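Local coordinates for protein paraflagellar rod component (Trypanosoma brucei, PDB 2Q0X) that is of unknown function but adopts an alpha/beta-hydrolase fold and is named as a component of the paraflagellar rod, at residues A[220-234]-A[255-269]. Numbering follows the deposited sequence.
Sequences VGVIKVPLLLMLAHN and TGCNRVTVSYFNDTC
Leu227 N donates to Arg259 O, and from there an unbroken ladder of six backbone hydrogen bonds runs to Phe265 N on Leu231 O. The odd-numbered residues of 227-231 make every bond from this side, as one edge of a parallel strand does; the straightest, Ser263 N to Leu229 O, spans 2.9 Å at 179°. The short segments of the two strands diverge by only 12°. Two further bonds cross between the segments outside the ladder. Near its start Val220 O takes Gly256 N at 3.2 Å and, from the opposite face of its carbonyl plane, Ile223 N of its own segment. Past its end Asn234 ND2 reaches Cys269 O at 2.6 Å, the acceptor lying in the amide plane.

With helix 241-254 between them, strands 227-232 and 260-264 form a beta-alpha-beta unit at the border of the central sheet of the alpha/beta-hydrolase fold; 260-264 is the outermost strand within this chain, and 227-232 pairs on its other edge with 135-143.

Apolar contacts differ on the two faces. On the helix 241-254 side, Leu231 CD1 lies 3.6 Å from Val262 CG1 and 3.8 Å from Tyr264 CZ, the leucine running alongside the tyrosine; Trp205 of helix 200-209 also packs on both. On the face toward helix 280-299, Met230 bends at chi3 (74°), which carries CE over one face of the Phe265 ring, 3.9 Å from its centroid, in a CH-pi contact; Leu231 O sits at the ring edge.

Ala232 CB approaches Asp267 OD2 to 3.4 Å. That carboxylate is held by His141 through OD2 and by His283 and the Ala279 amide through OD1.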
loop_
_atom_site.group_PDB
_atom_site.type_symbol
_atom_site.label_atom_id
_atom_site.label_comp_id
_atom_site.label_asym_id
_atom_site.label_seq_id
_atom_site.Cartn_x
_atom_site.Cartn_y
_atom_site.Cartn_z
ATOM N N VAL A 220 7.370 -27.466 0.617
ATOM C CA VAL A 220 6.334 -28.157 -0.171
ATOM C C VAL A 220 5.644 -29.329 0.586
ATOM O O VAL A 220 4.489 -29.678 0.302
ATOM C CB VAL A 220 6.858 -28.607 -1.564
ATOM C CG1 VAL A 220 7.222 -27.365 -2.411
ATOM C CG2 VAL A 220 8.048 -29.576 -1.442
ATOM N N GLY A 221 6.347 -29.904 1.559
ATOM C CA GLY A 221 5.777 -30.954 2.412
ATOM C C GLY A 221 4.541 -30.550 3.200
ATOM O O GLY A 221 3.707 -31.397 3.465
ATOM N N VAL A 222 4.411 -29.258 3.561
ATOM C CA VAL A 222 3.237 -28.775 4.292
ATOM C C VAL A 222 2.011 -28.575 3.404
ATOM O O VAL A 222 0.914 -28.395 3.909
ATOM C CB VAL A 222 3.506 -27.469 5.071
ATOM C CG1 VAL A 222 4.723 -27.631 6.025
ATOM C CG2 VAL A 222 3.667 -26.263 4.105
ATOM N N ILE A 223 2.199 -28.572 2.091
ATOM C CA ILE A 223 1.131 -28.344 1.124
ATOM C C ILE A 223 0.474 -29.688 0.849
ATOM O O ILE A 223 1.104 -30.594 0.295
ATOM C CB ILE A 223 1.693 -27.733 -0.205
ATOM C CG1 ILE A 223 2.413 -26.396 0.056
ATOM C CG2 ILE A 223 0.602 -27.513 -1.235
ATOM C CD1 ILE A 223 2.882 -25.723 -1.216
ATOM N N LYS A 224 -0.789 -29.816 1.247
ATOM C CA LYS A 224 -1.496 -31.098 1.216
ATOM C C LYS A 224 -2.566 -31.141 0.133
ATOM O O LYS A 224 -3.385 -32.065 0.089
ATOM C CB LYS A 224 -2.174 -31.363 2.559
ATOM C CG LYS A 224 -1.284 -31.166 3.785
ATOM C CD LYS A 224 -0.123 -32.100 3.775
ATOM C CE LYS A 224 0.425 -32.316 5.189
ATOM N NZ LYS A 224 1.826 -32.835 5.102
ATOM N N VAL A 225 -2.536 -30.157 -0.750
ATOM C CA VAL A 225 -3.518 -30.029 -1.811
ATOM C C VAL A 225 -2.765 -29.775 -3.108
ATOM O O VAL A 225 -1.559 -29.561 -3.086
ATOM C CB VAL A 225 -4.548 -28.902 -1.490
ATOM C CG1 VAL A 225 -5.302 -29.253 -0.189
ATOM C CG2 VAL A 225 -3.874 -27.517 -1.416
ATOM N N PRO A 226 -3.467 -29.832 -4.252
ATOM C CA PRO A 226 -2.775 -29.640 -5.510
ATOM C C PRO A 226 -2.027 -28.293 -5.640
ATOM O O PRO A 226 -2.500 -27.238 -5.189
ATOM C CB PRO A 226 -3.894 -29.789 -6.544
ATOM C CG PRO A 226 -4.932 -30.636 -5.869
ATOM C CD PRO A 226 -4.896 -30.145 -4.458
ATOM N N LEU A 227 -0.847 -28.375 -6.245
ATOM C CA LEU A 227 0.099 -27.292 -6.286
ATOM C C LEU A 227 0.509 -27.037 -7.743
ATOM O O LEU A 227 0.808 -27.977 -8.476
ATOM C CB LEU A 227 1.311 -27.674 -5.443
ATOM C CG LEU A 227 2.520 -26.745 -5.506
ATOM C CD1 LEU A 227 2.127 -25.413 -4.976
ATOM C CD2 LEU A 227 3.668 -27.387 -4.693
ATOM N N LEU A 228 0.431 -25.769 -8.169
ATOM C CA LEU A 228 1.055 -25.321 -9.410
ATOM C C LEU A 228 2.224 -24.445 -9.012
ATOM O O LEU A 228 2.054 -23.454 -8.331
ATOM C CB LEU A 228 0.060 -24.543 -10.284
ATOM C CG LEU A 228 0.568 -23.859 -11.577
ATOM C CD1 LEU A 228 1.117 -24.886 -12.582
ATOM C CD2 LEU A 228 -0.543 -22.976 -12.241
ATOM N N LEU A 229 3.418 -24.863 -9.404
ATOM C CA LEU A 229 4.620 -24.041 -9.324
ATOM C C LEU A 229 4.880 -23.396 -10.681
ATOM O O LEU A 229 4.980 -24.086 -11.703
ATOM C CB LEU A 229 5.836 -24.898 -8.920
ATOM C CG LEU A 229 5.862 -25.396 -7.472
ATOM C CD1 LEU A 229 7.184 -26.072 -7.233
ATOM C CD2 LEU A 229 5.651 -24.241 -6.473
ATOM N N MET A 230 4.977 -22.069 -10.673
ATOM C CA MET A 230 5.225 -21.290 -11.875
ATOM C C MET A 230 6.603 -20.687 -11.761
ATOM O O MET A 230 6.831 -19.800 -10.966
ATOM C CB MET A 230 4.174 -20.198 -12.033
ATOM C CG MET A 230 2.746 -20.721 -12.051
ATOM S SD MET A 230 1.553 -19.376 -12.058
ATOM C CE MET A 230 1.713 -18.812 -13.758
ATOM N N LEU A 231 7.522 -21.200 -12.569
ATOM C CA LEU A 231 8.922 -20.821 -12.506
ATOM C C LEU A 231 9.333 -19.986 -13.734
ATOM O O LEU A 231 8.952 -20.296 -14.863
ATOM C CB LEU A 231 9.787 -22.076 -12.387
ATOM C CG LEU A 231 9.471 -22.944 -11.171
ATOM C CD1 LEU A 231 10.218 -24.251 -11.189
ATOM C CD2 LEU A 231 9.769 -22.140 -9.885
ATOM N N ALA A 232 10.079 -18.918 -13.459
ATOM C CA ALA A 232 10.684 -18.066 -14.462
ATOM C C ALA A 232 12.138 -17.807 -14.075
ATOM O O ALA A 232 12.525 -18.020 -12.937
ATOM C CB ALA A 232 9.929 -16.750 -14.554
ATOM N N HIS A 233 12.937 -17.351 -15.035
ATOM C CA HIS A 233 14.323 -16.946 -14.776
ATOM C C HIS A 233 14.777 -15.984 -15.853
ATOM O O HIS A 233 14.230 -16.003 -16.949
ATOM C CB HIS A 233 15.231 -18.180 -14.752
ATOM C CG HIS A 233 15.213 -18.976 -16.025
ATOM N ND1 HIS A 233 16.042 -18.696 -17.098
ATOM C CD2 HIS A 233 14.482 -20.060 -16.389
ATOM C CE1 HIS A 233 15.810 -19.561 -18.070
ATOM N NE2 HIS A 233 14.876 -20.405 -17.664
ATOM N N ASN A 234 15.762 -15.137 -15.542
ATOM C CA ASN A 234 16.406 -14.290 -16.554
ATOM C C ASN A 234 17.022 -15.161 -17.647
ATOM O O ASN A 234 17.495 -16.264 -17.375
ATOM C CB ASN A 234 17.488 -13.390 -15.934
ATOM C CG ASN A 234 18.172 -12.488 -16.965
ATOM O OD1 ASN A 234 19.302 -12.740 -17.369
ATOM N ND2 ASN A 234 17.477 -11.439 -17.401
ATOM N N THR A 255 6.317 -33.115 -1.998
ATOM C CA THR A 255 5.116 -32.338 -1.731
ATOM C C THR A 255 4.148 -33.231 -0.937
ATOM O O THR A 255 4.131 -34.435 -1.138
ATOM C CB THR A 255 4.487 -31.808 -3.029
ATOM O OG1 THR A 255 5.441 -30.973 -3.689
ATOM C CG2 THR A 255 3.211 -30.980 -2.749
ATOM N N GLY A 256 3.349 -32.634 -0.054
ATOM C CA GLY A 256 2.398 -33.380 0.765
ATOM C C GLY A 256 1.160 -33.850 0.016
ATOM O O GLY A 256 0.257 -34.371 0.609
ATOM N N CYS A 257 1.115 -33.621 -1.288
ATOM C CA CYS A 257 0.059 -34.109 -2.161
ATOM C C CYS A 257 0.737 -34.459 -3.474
ATOM O O CYS A 257 1.600 -33.705 -3.949
ATOM C CB CYS A 257 -0.968 -33.005 -2.385
ATOM S SG CYS A 257 -2.212 -33.287 -3.658
ATOM N N ASN A 258 0.347 -35.577 -4.066
ATOM C CA ASN A 258 0.912 -36.001 -5.351
ATOM C C ASN A 258 0.555 -35.113 -6.570
ATOM O O ASN A 258 1.193 -35.220 -7.623
ATOM C CB ASN A 258 0.559 -37.471 -5.643
ATOM C CG ASN A 258 -0.953 -37.711 -5.781
ATOM O OD1 ASN A 258 -1.458 -37.946 -6.889
ATOM N ND2 ASN A 258 -1.675 -37.674 -4.655
ATOM N N ARG A 259 -0.433 -34.232 -6.442
ATOM C CA ARG A 259 -0.918 -33.501 -7.603
ATOM C C ARG A 259 -0.210 -32.161 -7.724
ATOM O O ARG A 259 -0.752 -31.105 -7.419
ATOM C CB ARG A 259 -2.437 -33.396 -7.553
ATOM C CG ARG A 259 -3.064 -34.798 -7.538
ATOM C CD ARG A 259 -4.485 -34.851 -7.990
ATOM N NE ARG A 259 -4.697 -34.148 -9.250
ATOM C CZ ARG A 259 -4.371 -34.610 -10.457
ATOM N NH1 ARG A 259 -3.835 -35.818 -10.613
ATOM N NH2 ARG A 259 -4.621 -33.855 -11.529
ATOM N N VAL A 260 1.042 -32.237 -8.144
ATOM C CA VAL A 260 1.864 -31.059 -8.289
ATOM C C VAL A 260 2.244 -30.903 -9.765
ATOM O O VAL A 260 2.571 -31.869 -10.437
ATOM C CB VAL A 260 3.096 -31.051 -7.322
ATOM C CG1 VAL A 260 3.833 -32.316 -7.359
ATOM C CG2 VAL A 260 4.041 -29.882 -7.656
ATOM N N THR A 261 2.127 -29.677 -10.261
ATOM C CA THR A 261 2.495 -29.321 -11.632
ATOM C C THR A 261 3.609 -28.295 -11.537
ATOM O O THR A 261 3.514 -27.355 -10.752
ATOM C CB THR A 261 1.307 -28.711 -12.382
ATOM O OG1 THR A 261 0.246 -29.672 -12.454
ATOM C CG2 THR A 261 1.710 -28.267 -13.797
ATOM N N VAL A 262 4.678 -28.504 -12.304
ATOM C CA VAL A 262 5.795 -27.570 -12.337
ATOM C C VAL A 262 5.924 -27.061 -13.763
ATOM O O VAL A 262 6.219 -27.830 -14.674
ATOM C CB VAL A 262 7.119 -28.212 -11.868
ATOM C CG1 VAL A 262 8.242 -27.189 -11.908
ATOM C CG2 VAL A 262 6.963 -28.812 -10.444
ATOM N N SER A 263 5.657 -25.765 -13.954
ATOM C CA SER A 263 5.684 -25.164 -15.296
ATOM C C SER A 263 6.664 -23.998 -15.334
ATOM O O SER A 263 6.838 -23.262 -14.337
ATOM C CB SER A 263 4.297 -24.662 -15.715
ATOM O OG SER A 263 3.375 -25.725 -15.883
ATOM N N TYR A 264 7.288 -23.854 -16.495
ATOM C CA TYR A 264 8.230 -22.792 -16.778
ATOM C C TYR A 264 7.593 -21.737 -17.707
ATOM O O TYR A 264 6.842 -22.073 -18.626
ATOM C CB TYR A 264 9.500 -23.396 -17.388
ATOM C CG TYR A 264 10.288 -24.178 -16.355
ATOM C CD1 TYR A 264 10.032 -25.529 -16.119
ATOM C CD2 TYR A 264 11.251 -23.550 -15.578
ATOM C CE1 TYR A 264 10.750 -26.242 -15.140
ATOM C CE2 TYR A 264 11.969 -24.245 -14.607
ATOM C CZ TYR A 264 11.723 -25.589 -14.401
ATOM O OH TYR A 264 12.431 -26.249 -13.430
ATOM N N PHE A 265 7.874 -20.466 -17.417
ATOM C CA PHE A 265 7.266 -19.343 -18.130
ATOM C C PHE A 265 8.324 -18.431 -18.727
ATOM O O PHE A 265 9.373 -18.194 -18.117
ATOM C CB PHE A 265 6.312 -18.590 -17.199
ATOM C CG PHE A 265 5.194 -19.462 -16.716
ATOM C CD1 PHE A 265 5.404 -20.376 -15.689
ATOM C CD2 PHE A 265 3.960 -19.447 -17.351
ATOM C CE1 PHE A 265 4.395 -21.225 -15.284
ATOM C CE2 PHE A 265 2.952 -20.296 -16.946
ATOM C CZ PHE A 265 3.172 -21.184 -15.904
ATOM N N ASN A 266 8.035 -17.913 -19.920
ATOM C CA ASN A 266 8.963 -17.049 -20.641
ATOM C C ASN A 266 8.818 -15.586 -20.199
ATOM O O ASN A 266 8.828 -14.683 -21.019
ATOM C CB ASN A 266 8.756 -17.198 -22.164
ATOM C CG ASN A 266 8.939 -18.634 -22.638
ATOM O OD1 ASN A 266 10.012 -19.214 -22.493
ATOM N ND2 ASN A 266 7.880 -19.222 -23.182
ATOM N N ASP A 267 8.695 -15.372 -18.891
ATOM C CA ASP A 267 8.677 -14.041 -18.300
ATOM C C ASP A 267 9.981 -13.331 -18.606
ATOM O O ASP A 267 11.031 -13.943 -18.585
ATOM C CB ASP A 267 8.537 -14.144 -16.773
ATOM C CG ASP A 267 7.203 -14.726 -16.336
ATOM O OD1 ASP A 267 6.293 -14.868 -17.169
ATOM O OD2 ASP A 267 7.068 -15.045 -15.150
ATOM N N THR A 268 9.919 -12.039 -18.886
ATOM C CA THR A 268 11.136 -11.235 -18.943
ATOM C C THR A 268 11.468 -10.799 -17.510
ATOM O O THR A 268 10.640 -10.194 -16.824
ATOM C CB THR A 268 10.963 -10.038 -19.868
ATOM O OG1 THR A 268 10.454 -10.507 -21.121
ATOM C CG2 THR A 268 12.294 -9.308 -20.066
ATOM N N CYS A 269 12.667 -11.158 -17.059
ATOM C CA CYS A 269 13.116 -10.880 -15.704
ATOM C C CYS A 269 14.433 -10.131 -15.735
ATOM O O CYS A 269 15.246 -10.353 -16.625
ATOM C CB CYS A 269 13.290 -12.191 -14.935
ATOM S SG CYS A 269 11.849 -13.297 -15.016
#